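Local coordinates for takeout-like protein 1 (Epiphyas postvittana, PDB 3E8T) that probably carries hydrophobic ligands in insects, and here holds a ubiquinone-8 molecule in a long internal pocket, at residues P32-E37 with L209-I214; Y129-D134 with D139-K144. All coordinates share one frame; numbering follows the deposited sequence.

Interaction 1 (P32-E37 with L209-I214); sequences PDHGVE and LAKVPI. With UQ8 (Ubiquinone-8), chain B.
Lys211 sets out with CG between its own backbone N and carbonyl carbon (chi1 77°), then bends at chi3 and chi4 to bring its ammonium group to His34, whose CG lies anti to the carbonyl carbon (chi1 -69°). The setting is the juvenile-hormone-binding-protein fold, a curved antiparallel sheet wrapped round a long helix. Here residues 209-214, which lead from the long helix 182-211 into a loop, reach the 3-10 turn 32-34, between helix 13-28 and strand 42-51. The contact illustrates how one polar link can join elements far apart in sequence while burying little surface.

Lys211 NZ donates to His34 ND1 across 2.8 Å. The nitrogen lies 12° from the ring plane and meets the imidazole at its edge; the two side chains cross at about a right angle. With ND1 as acceptor, a neutral ring probably carries its proton on NE2, and the neighbouring ammonium would disfavour a second one. Shortening Lys211 to an alanine is likely to leave ND1 without this donor and the exposed imidazole freer to turn.

Gly35 N bonds to Pro32 O at 2.9 Å, closing the turn, and Gly35 and Val36 both face Leu31 in a G1 beta bulge. From the long helix, His207 NE2 bonds to His34 O, and Asn204 OD1 to Glu37 N. Leu209, two residues before Lys211, instead serves the ligand pocket: its CD1 comes within 3.2 Å of ubiquinone methyl C1M, and its CD2 lies 3.6 Å from that same methyl.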
loop_
_atom_site.group_PDB
_atom_site.type_symbol
_atom_site.label_atom_id
_atom_site.label_comp_id
_atom_site.label_asym_id
_atom_site.label_seq_id
_atom_site.Cartn_x
_atom_site.Cartn_y
_atom_site.Cartn_z
ATOM N N PRO A 32 1.840 17.699 -7.812
ATOM C CA PRO A 32 1.976 18.594 -6.643
ATOM C C PRO A 32 1.068 19.809 -6.664
ATOM O O PRO A 32 0.526 20.177 -5.633
ATOM C CB PRO A 32 3.442 19.027 -6.677
ATOM C CG PRO A 32 4.087 18.259 -7.708
ATOM C CD PRO A 32 3.110 17.530 -8.541
ATOM N N ASP A 33 0.877 20.383 -7.838
ATOM C CA ASP A 33 0.053 21.596 -7.874
ATOM C C ASP A 33 -1.411 21.290 -7.551
ATOM O O ASP A 33 -2.154 22.143 -7.045
ATOM C CB ASP A 33 0.184 22.311 -9.196
ATOM C CG ASP A 33 1.643 22.798 -9.481
ATOM O OD1 ASP A 33 2.586 22.682 -8.645
ATOM O OD2 ASP A 33 1.821 23.299 -10.593
ATOM N N HIS A 34 -1.805 20.048 -7.773
ATOM C CA HIS A 34 -3.152 19.591 -7.456
ATOM C C HIS A 34 -3.257 19.025 -6.067
ATOM O O HIS A 34 -4.317 18.517 -5.695
ATOM C CB HIS A 34 -3.573 18.513 -8.453
ATOM C CG HIS A 34 -3.795 19.055 -9.822
ATOM N ND1 HIS A 34 -5.014 19.557 -10.210
ATOM C CD2 HIS A 34 -2.939 19.307 -10.829
ATOM C CE1 HIS A 34 -4.916 20.038 -11.436
ATOM N NE2 HIS A 34 -3.666 19.910 -11.834
ATOM N N GLY A 35 -2.169 19.070 -5.305
ATOM C CA GLY A 35 -2.190 18.558 -3.940
ATOM C C GLY A 35 -2.088 17.042 -3.833
ATOM O O GLY A 35 -2.480 16.498 -2.807
ATOM N N VAL A 36 -1.599 16.377 -4.880
ATOM C CA VAL A 36 -1.436 14.911 -4.897
ATOM C C VAL A 36 0.029 14.607 -4.683
ATOM O O VAL A 36 0.874 14.922 -5.527
ATOM C CB VAL A 36 -1.972 14.277 -6.199
ATOM C CG1 VAL A 36 -1.694 12.787 -6.199
ATOM C CG2 VAL A 36 -3.461 14.564 -6.365
ATOM N N GLU A 37 0.294 13.951 -3.564
ATOM C CA GLU A 37 1.630 13.651 -3.136
ATOM C C GLU A 37 2.257 12.528 -3.976
ATOM O O GLU A 37 1.551 11.755 -4.608
ATOM C CB GLU A 37 1.561 13.231 -1.666
ATOM C CG GLU A 37 0.921 14.304 -0.762
ATOM C CD GLU A 37 0.649 13.844 0.676
ATOM O OE1 GLU A 37 -0.200 12.948 0.914
ATOM O OE2 GLU A 37 1.302 14.381 1.599
ATOM N N LEU A 209 -10.109 12.530 -7.225
ATOM C CA LEU A 209 -11.436 12.327 -7.807
ATOM C C LEU A 209 -12.464 13.361 -7.388
ATOM O O LEU A 209 -13.401 13.666 -8.122
ATOM C CB LEU A 209 -11.952 10.916 -7.545
ATOM C CG LEU A 209 -11.208 9.815 -8.249
ATOM C CD1 LEU A 209 -11.699 8.477 -7.728
ATOM C CD2 LEU A 209 -11.384 9.888 -9.776
ATOM N N ALA A 210 -12.286 13.956 -6.232
ATOM C CA ALA A 210 -13.212 15.024 -5.795
ATOM C C ALA A 210 -13.036 16.322 -6.581
ATOM O O ALA A 210 -13.906 17.174 -6.527
ATOM C CB ALA A 210 -13.077 15.281 -4.276
ATOM N N LYS A 211 -11.940 16.461 -7.301
ATOM C CA LYS A 211 -11.669 17.682 -8.049
ATOM C C LYS A 211 -11.669 17.505 -9.554
ATOM O O LYS A 211 -11.626 18.522 -10.259
ATOM C CB LYS A 211 -10.351 18.309 -7.596
ATOM C CG LYS A 211 -9.085 17.660 -8.117
ATOM C CD LYS A 211 -7.807 17.985 -7.319
ATOM C CE LYS A 211 -7.514 19.472 -7.292
ATOM N NZ LYS A 211 -7.278 20.088 -8.671
ATOM N N VAL A 212 -11.806 16.281 -10.062
ATOM C CA VAL A 212 -11.849 16.001 -11.492
ATOM C C VAL A 212 -13.260 15.515 -11.823
ATOM O O VAL A 212 -13.703 14.516 -11.300
ATOM C CB VAL A 212 -10.796 14.986 -11.927
ATOM C CG1 VAL A 212 -10.900 14.774 -13.417
ATOM C CG2 VAL A 212 -9.384 15.516 -11.578
ATOM N N PRO A 213 -14.009 16.239 -12.685
ATOM C CA PRO A 213 -15.363 15.809 -13.006
ATOM C C PRO A 213 -15.345 14.394 -13.548
ATOM O O PRO A 213 -14.475 14.052 -14.345
ATOM C CB PRO A 213 -15.796 16.796 -14.088
ATOM C CG PRO A 213 -14.933 17.986 -13.889
ATOM C CD PRO A 213 -13.632 17.481 -13.377
ATOM N N ILE A 214 -16.284 13.578 -13.123
ATOM C CA ILE A 214 -16.292 12.185 -13.526
ATOM C C ILE A 214 -16.442 12.073 -15.041
ATOM O O ILE A 214 -15.889 11.159 -15.653
ATOM C CB ILE A 214 -17.320 11.356 -12.717
ATOM C CG1 ILE A 214 -17.195 9.862 -13.013
ATOM C CG2 ILE A 214 -18.726 11.808 -12.987
ATOM C CD1 ILE A 214 -15.819 9.285 -12.680
HETATM C C45 UQ8 B . 11.502 -5.880 12.699
HETATM C C44 UQ8 B . 10.705 -7.187 12.691
HETATM C C46 UQ8 B . 11.530 -8.263 13.346
HETATM C C43 UQ8 B . 10.282 -7.619 11.300
HETATM C C42 UQ8 B . 9.704 -6.443 10.498
HETATM C C41 UQ8 B . 8.350 -6.055 11.077
HETATM C C39 UQ8 B . 7.356 -5.810 9.962
HETATM C C40 UQ8 B . 6.614 -4.482 9.832
HETATM C C38 UQ8 B . 7.057 -6.823 9.091
HETATM C C37 UQ8 B . 6.171 -6.714 8.029
HETATM C C36 UQ8 B . 6.404 -7.960 7.174
HETATM C C34 UQ8 B . 5.644 -7.933 5.861
HETATM C C35 UQ8 B . 5.975 -8.939 4.965
HETATM C C33 UQ8 B . 4.743 -6.912 5.569
HETATM C C32 UQ8 B . 3.945 -6.757 4.440
HETATM C C31 UQ8 B . 3.647 -5.244 4.268
HETATM C C29 UQ8 B . 2.645 -4.946 3.162
HETATM C C30 UQ8 B . 1.351 -5.810 3.019
HETATM C C28 UQ8 B . 2.886 -3.903 2.274
HETATM C C27 UQ8 B . 2.054 -3.534 1.224
HETATM C C26 UQ8 B . 2.147 -2.030 0.927
HETATM C C24 UQ8 B . 1.417 -1.687 -0.376
HETATM C C25 UQ8 B . 1.971 -2.160 -1.731
HETATM C C23 UQ8 B . 0.251 -0.955 -0.326
HETATM C C22 UQ8 B . -0.537 -0.546 -1.406
HETATM C C21 UQ8 B . -1.833 0.104 -0.922
HETATM C C19 UQ8 B . -2.916 0.271 -1.988
HETATM C C20 UQ8 B . -4.241 0.762 -1.405
HETATM C C18 UQ8 B . -2.458 1.098 -3.197
HETATM C C17 UQ8 B . -3.606 1.322 -4.191
HETATM C C16 UQ8 B . -3.116 1.707 -5.597
HETATM C C14 UQ8 B . -4.289 2.272 -6.391
HETATM C C15 UQ8 B . -5.676 1.621 -6.236
HETATM C C13 UQ8 B . -4.136 3.378 -7.224
HETATM C C12 UQ8 B . -5.190 3.931 -7.947
HETATM C C11 UQ8 B . -4.747 4.638 -9.244
HETATM C C9 UQ8 B . -5.887 4.684 -10.278
HETATM C C10 UQ8 B . -7.266 4.437 -9.644
HETATM C C8 UQ8 B . -5.841 6.028 -11.000
HETATM C C7 UQ8 B . -7.016 6.941 -10.638
HETATM C C6 UQ8 B . -8.301 6.638 -11.446
HETATM C C1 UQ8 B . -9.533 6.596 -10.783
HETATM C C1M UQ8 B . -9.553 6.826 -9.408
HETATM C C2 UQ8 B . -10.727 6.324 -11.463
HETATM O O2 UQ8 B . -11.813 6.292 -10.878
HETATM C C3 UQ8 B . -10.707 6.096 -12.830
HETATM O O3 UQ8 B . -11.870 5.832 -13.490
HETATM C C3M UQ8 B . -12.513 7.053 -13.856
HETATM C C4 UQ8 B . -9.499 6.123 -13.516
HETATM O O4 UQ8 B . -9.500 5.896 -14.864
HETATM C C4M UQ8 B . -10.163 4.660 -15.169
HETATM C C5 UQ8 B . -8.306 6.390 -12.830
HETATM O O5 UQ8 B . -7.250 6.419 -13.468
#

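Interaction 2 (Y129-D134 with D139-K144); sequences YEMEKD and DHVIFK
Asp139 and Lys133 close the loop end of a beta hairpin, where strands 113-133 and 139-153 run antiparallel with local axes at 149°. Hairpins of this kind show how a regular backbone ladder can be fastened further by its side chains. Lys133 sends CG anti to its backbone N (chi1 -162°), and bends at chi3 and chi4 fold the chain round Asp139 OD1. The salt bridge from Lys133 NZ to that oxygen is 2.6 Å long and arrives on the syn side, tilted from the carboxylate plane.

Glu132 works on the other face of the hairpin. Its chain is extended beyond CG and passes across Ile142 at about a right angle, with OE1 3.3 Å from Ile142 CG1. Beyond it, Glu132 OE2 meets Lys144 NZ at 2.7 Å, again from the syn side, in a second salt bridge whose partners come from opposite directions.

His140 lies on the same face as Glu132 and pairs with it. Its N bonds to Glu132 O at 3.0 Å, and Glu132 N returns the bond to His140 O. Glu132 O also accepts from a water 2.8 Å away, which in turn bonds to His140 ND1, so side chain and backbone are tied together. Asp134 OD2 approaches the ring edge, 3.2 Å from His140 CE1, while Asp134 OD1 takes the backbone N-H groups of Glu136 and Val138.

Reciprocal bonds between Glu130 and Ile142 continue the ladder. Beside it, Ile142 rests on Lys206 and Ala210 of helix 182-211, Phe143 packs on Ile205 and Leu209, Met131 and Val141 touch Ile214 of helix 214-217, and the Tyr129 ring meets Trp76 of strand 54-77.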
loop_
_atom_site.group_PDB
_atom_site.type_symbol
_atom_site.label_atom_id
_atom_site.label_comp_id
_atom_site.label_asym_id
_atom_site.label_seq_id
_atom_site.Cartn_x
_atom_site.Cartn_y
_atom_site.Cartn_z
ATOM N N TYR A 129 -18.268 4.469 -2.629
ATOM C CA TYR A 129 -18.295 5.842 -3.135
ATOM C C TYR A 129 -19.736 6.297 -3.261
ATOM O O TYR A 129 -20.681 5.506 -3.239
ATOM C CB TYR A 129 -17.597 5.945 -4.516
ATOM C CG TYR A 129 -18.373 5.335 -5.607
ATOM C CD1 TYR A 129 -19.322 6.094 -6.286
ATOM C CD2 TYR A 129 -18.238 3.981 -5.961
ATOM C CE1 TYR A 129 -20.073 5.544 -7.286
ATOM C CE2 TYR A 129 -19.015 3.425 -6.976
ATOM C CZ TYR A 129 -19.954 4.228 -7.626
ATOM O OH TYR A 129 -20.722 3.687 -8.612
ATOM N N GLU A 130 -19.868 7.595 -3.462
ATOM C CA GLU A 130 -21.131 8.193 -3.833
ATOM C C GLU A 130 -20.864 9.137 -4.990
ATOM O O GLU A 130 -19.834 9.810 -4.999
ATOM C CB GLU A 130 -21.666 8.987 -2.649
ATOM C CG GLU A 130 -22.239 8.128 -1.518
ATOM C CD GLU A 130 -23.555 7.483 -1.887
ATOM O OE1 GLU A 130 -24.473 8.223 -2.301
ATOM O OE2 GLU A 130 -23.660 6.240 -1.774
ATOM N N MET A 131 -21.785 9.182 -5.942
ATOM C CA MET A 131 -21.757 10.175 -6.998
ATOM C C MET A 131 -22.472 11.386 -6.443
ATOM O O MET A 131 -23.637 11.288 -6.015
ATOM C CB MET A 131 -22.497 9.684 -8.244
ATOM C CG MET A 131 -21.897 8.536 -9.014
ATOM S SD MET A 131 -20.280 8.894 -9.605
ATOM C CE MET A 131 -20.423 10.592 -10.054
ATOM N N GLU A 132 -21.761 12.504 -6.406
ATOM C CA GLU A 132 -22.290 13.726 -5.796
ATOM C C GLU A 132 -22.137 14.902 -6.715
ATOM O O GLU A 132 -21.086 15.081 -7.328
ATOM C CB GLU A 132 -21.533 14.041 -4.491
ATOM C CG GLU A 132 -21.636 12.927 -3.449
ATOM C CD GLU A 132 -20.908 13.202 -2.136
ATOM O OE1 GLU A 132 -20.150 14.203 -1.999
ATOM O OE2 GLU A 132 -21.059 12.379 -1.214
ATOM N N LYS A 133 -23.144 15.767 -6.720
ATOM C CA LYS A 133 -23.068 17.013 -7.472
ATOM C C LYS A 133 -22.568 18.103 -6.557
ATOM O O LYS A 133 -23.093 18.246 -5.450
ATOM C CB LYS A 133 -24.465 17.342 -7.971
ATOM C CG LYS A 133 -24.528 18.326 -9.078
ATOM C CD LYS A 133 -25.935 18.457 -9.593
ATOM C CE LYS A 133 -26.432 17.245 -10.344
ATOM N NZ LYS A 133 -25.717 16.876 -11.587
ATOM N N ASP A 134 -21.570 18.876 -7.004
ATOM C CA ASP A 134 -21.015 19.972 -6.214
ATOM C C ASP A 134 -21.901 21.220 -6.341
ATOM O O ASP A 134 -22.951 21.199 -6.951
ATOM C CB ASP A 134 -19.532 20.195 -6.551
ATOM C CG ASP A 134 -19.292 20.842 -7.901
ATOM O OD1 ASP A 134 -20.251 21.308 -8.530
ATOM O OD2 ASP A 134 -18.081 20.928 -8.324
ATOM N N ASP A 139 -20.787 16.745 -11.317
ATOM C CA ASP A 139 -20.759 15.430 -10.703
ATOM C C ASP A 139 -19.338 14.919 -10.546
ATOM O O ASP A 139 -18.511 14.979 -11.453
ATOM C CB ASP A 139 -21.568 14.450 -11.546
ATOM C CG ASP A 139 -23.087 14.717 -11.480
ATOM O OD1 ASP A 139 -23.529 15.651 -10.783
ATOM O OD2 ASP A 139 -23.832 13.958 -12.122
ATOM N N HIS A 140 -19.065 14.383 -9.378
ATOM C CA HIS A 140 -17.784 13.756 -9.034
ATOM C C HIS A 140 -18.027 12.432 -8.349
ATOM O O HIS A 140 -19.006 12.293 -7.613
ATOM C CB HIS A 140 -17.012 14.606 -8.037
ATOM C CG HIS A 140 -16.589 15.930 -8.579
ATOM N ND1 HIS A 140 -17.290 17.095 -8.367
ATOM C CD2 HIS A 140 -15.504 16.270 -9.313
ATOM C CE1 HIS A 140 -16.672 18.089 -8.985
ATOM N NE2 HIS A 140 -15.580 17.625 -9.552
ATOM N N VAL A 141 -17.083 11.507 -8.498
ATOM C CA VAL A 141 -17.047 10.320 -7.643
ATOM C C VAL A 141 -16.368 10.684 -6.337
ATOM O O VAL A 141 -15.219 11.110 -6.330
ATOM C CB VAL A 141 -16.276 9.208 -8.315
ATOM C CG1 VAL A 141 -15.988 8.029 -7.350
ATOM C CG2 VAL A 141 -17.038 8.730 -9.494
ATOM N N ILE A 142 -17.087 10.476 -5.232
ATOM C CA ILE A 142 -16.610 10.799 -3.916
ATOM C C ILE A 142 -16.375 9.500 -3.132
ATOM O O ILE A 142 -17.293 8.838 -2.764
ATOM C CB ILE A 142 -17.553 11.768 -3.173
ATOM C CG1 ILE A 142 -17.807 13.021 -4.008
ATOM C CG2 ILE A 142 -16.972 12.121 -1.780
ATOM C CD1 ILE A 142 -16.545 13.839 -4.306
ATOM N N PHE A 143 -15.120 9.179 -2.937
ATOM C CA PHE A 143 -14.761 8.012 -2.149
ATOM C C PHE A 143 -15.110 8.195 -0.686
ATOM O O PHE A 143 -14.896 9.267 -0.124
ATOM C CB PHE A 143 -13.262 7.760 -2.239
ATOM C CG PHE A 143 -12.803 7.064 -3.478
ATOM C CD1 PHE A 143 -13.632 6.800 -4.532
ATOM C CD2 PHE A 143 -11.471 6.593 -3.526
ATOM C CE1 PHE A 143 -13.171 6.095 -5.656
ATOM C CE2 PHE A 143 -11.011 5.904 -4.623
ATOM C CZ PHE A 143 -11.843 5.668 -5.685
ATOM N N LYS A 144 -15.608 7.136 -0.043
ATOM C CA LYS A 144 -16.095 7.203 1.320
ATOM C C LYS A 144 -15.245 6.329 2.245
ATOM O O LYS A 144 -14.633 6.849 3.223
ATOM C CB LYS A 144 -17.559 6.786 1.380
ATOM C CG LYS A 144 -18.483 7.704 0.597
ATOM C CD LYS A 144 -18.475 9.148 1.074
ATOM C CE LYS A 144 -19.449 10.000 0.271
ATOM N NZ LYS A 144 -19.525 11.422 0.820
HETATM O O HOH W 1 -19.118 16.626 -6.100
#

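How the interactions relate
The two contacts illustrate how a pocket end can be assembled from parts far apart in one chain: the hairpin of interaction 2 lies nested in the loop that interaction 1 closes, with their centres 13 Å apart. Residues 209-214 join them. Ile214 N makes a probable hydrogen bond of 3.1 Å to Asp139 O, and Ile214 CD1 packs 3.5 Å from Val141 CG2. His140 CD2 packs against the backbone of 209-214, 3.2 Å from Val212 O and 3.3 Å from Ala210 O. Both contacts reach the quinone end of the pocket, interaction 1 through Leu209 and interaction 2 through Phe143, whose side chain is about 5 Å from the ligand.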